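Local coordinates for protein lectin (Cicer arietinum, PDB 3V6N) that agglutinates red blood cells as a plant albumin built on a four-bladed hemopexin-type beta-propeller that holds metal ions in its central channel, at the sodium ion site. Coordinates in Å, arbitrary orientation; residue numbers count along the deposited sequence, not the author numbering.

The sodium ion site. Residues 9-10, 67-68, 123-124, 176-177. With NA (sodium ion), chain B; CL (chloride ion), chain C.
Four backbone carbonyls, one from each of four short strands, converge on the sodium ion and form the base of a near square pyramid. The bonds from NA to Ala9 O and Ser67 O are both 2.2 Å, Ala176 O matches them, and Ala123 O is marginally longer. Ser67 O and Ala176 O are nearly collinear with NA, whereas Ala9 O and Ala123 O face each other at about 164°, so NA lies slightly out of their plane towards the apical chloride. NA and CL are 2.7 Å apart. Hard, uncharged oxygens suit sodium, and CL, entirely buried by protein and possibly taken from the crystallisation medium, would balance its charge.

The backbone amides of the same residues surround the chloride: Ala9 N and Ser67 N each lie 3.5 Å from CL, with Ala123 N and Ala176 N similarly placed. Their dipoles probably favour the anion, as the carbonyls favour the cation. Extended backbone conformations put N and O of each residue on the same inner edge, serving both ions.

Small side chains suit this crowded ring: the methyl CB of Ala9 is 3.7 Å from Ala176 O, and CB of Ala123 similarly approaches Ser67 O. In Ser67, OG sits between the backbone N and C (chi1 54°), turned towards Ala9 O. The resulting hydrogen bond from Ser67 OG to Ala9 O is weak, at 3.5 Å. Phe10, Phe68, Phe124 and Phe177 follow on the side of NA opposite CL. Their CG atoms also sit between N and C, with each ring roughly square to the CA, CB, CG plane. Large apolar rings suit this direction away from the polar axis, probably packing between blades. Phe177 CB lies 4.0 Å from Ala9 CB.

Strands 6-11, 66-69, 122-125 and 175-178 line the central channel of the four-bladed hemopexin propeller, where the ion pair sits on the pseudo-fourfold axis and probably helps to hold the blades together.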
loop_
_atom_site.group_PDB
_atom_site.type_symbol
_atom_site.label_atom_id
_atom_site.label_comp_id
_atom_site.label_asym_id
_atom_site.label_seq_id
_atom_site.Cartn_x
_atom_site.Cartn_y
_atom_site.Cartn_z
ATOM N N ALA A 9 9.037 0.359 16.732
ATOM C CA ALA A 9 10.382 0.003 17.141
ATOM C C ALA A 9 10.579 -1.496 17.057
ATOM O O ALA A 9 9.612 -2.270 17.168
ATOM C CB ALA A 9 10.661 0.497 18.552
ATOM N N PHE A 10 11.827 -1.900 16.836
ATOM C CA PHE A 10 12.219 -3.299 16.978
ATOM C C PHE A 10 13.661 -3.412 17.469
ATOM O O PHE A 10 14.505 -2.555 17.186
ATOM C CB PHE A 10 11.929 -4.130 15.708
ATOM C CG PHE A 10 12.831 -3.828 14.521
ATOM C CD1 PHE A 10 12.434 -2.917 13.536
ATOM C CD2 PHE A 10 14.043 -4.505 14.350
ATOM C CE1 PHE A 10 13.236 -2.672 12.427
ATOM C CE2 PHE A 10 14.861 -4.238 13.249
ATOM C CZ PHE A 10 14.453 -3.326 12.281
ATOM N N SER A 67 6.150 -2.637 14.420
ATOM C CA SER A 67 7.069 -3.708 13.978
ATOM C C SER A 67 7.600 -4.571 15.086
ATOM O O SER A 67 7.464 -4.234 16.283
ATOM C CB SER A 67 8.220 -3.177 13.135
ATOM O OG SER A 67 8.898 -2.159 13.790
ATOM N N PHE A 68 8.163 -5.707 14.687
ATOM C CA PHE A 68 8.815 -6.619 15.624
ATOM C C PHE A 68 9.897 -7.445 14.965
ATOM O O PHE A 68 9.746 -7.887 13.839
ATOM C CB PHE A 68 7.818 -7.541 16.369
ATOM C CG PHE A 68 6.906 -8.375 15.480
ATOM C CD1 PHE A 68 7.253 -9.667 15.114
ATOM C CD2 PHE A 68 5.636 -7.904 15.105
ATOM C CE1 PHE A 68 6.397 -10.448 14.337
ATOM C CE2 PHE A 68 4.771 -8.679 14.338
ATOM C CZ PHE A 68 5.151 -9.954 13.952
ATOM N N ALA A 123 3.986 -3.809 18.993
ATOM C CA ALA A 123 4.293 -5.227 19.064
ATOM C C ALA A 123 5.660 -5.425 19.669
ATOM O O ALA A 123 6.548 -4.583 19.495
ATOM C CB ALA A 123 4.242 -5.846 17.679
ATOM N N PHE A 124 5.837 -6.523 20.395
ATOM C CA PHE A 124 7.184 -6.903 20.794
ATOM C C PHE A 124 7.404 -8.414 20.853
ATOM O O PHE A 124 6.480 -9.180 21.130
ATOM C CB PHE A 124 7.674 -6.181 22.073
ATOM C CG PHE A 124 7.025 -6.646 23.350
ATOM C CD1 PHE A 124 5.937 -5.960 23.883
ATOM C CD2 PHE A 124 7.544 -7.725 24.056
ATOM C CE1 PHE A 124 5.353 -6.362 25.074
ATOM C CE2 PHE A 124 6.957 -8.139 25.255
ATOM C CZ PHE A 124 5.866 -7.451 25.765
ATOM N N ALA A 176 6.579 -0.285 20.949
ATOM C CA ALA A 176 7.265 -1.177 21.890
ATOM C C ALA A 176 8.462 -1.909 21.257
ATOM O O ALA A 176 8.494 -2.132 20.031
ATOM C CB ALA A 176 6.288 -2.203 22.458
ATOM N N PHE A 177 9.441 -2.263 22.086
ATOM C CA PHE A 177 10.459 -3.233 21.706
ATOM C C PHE A 177 10.944 -4.049 22.897
ATOM O O PHE A 177 10.853 -3.614 24.056
ATOM C CB PHE A 177 11.623 -2.632 20.857
ATOM C CG PHE A 177 12.628 -1.790 21.629
ATOM C CD1 PHE A 177 12.469 -0.409 21.737
ATOM C CD2 PHE A 177 13.786 -2.370 22.167
ATOM C CE1 PHE A 177 13.407 0.375 22.408
ATOM C CE2 PHE A 177 14.731 -1.594 22.831
ATOM C CZ PHE A 177 14.551 -0.219 22.951
HETATM NA NA NA B . 7.888 -3.200 18.194
HETATM CL CL CL C . 6.093 -1.319 17.651
#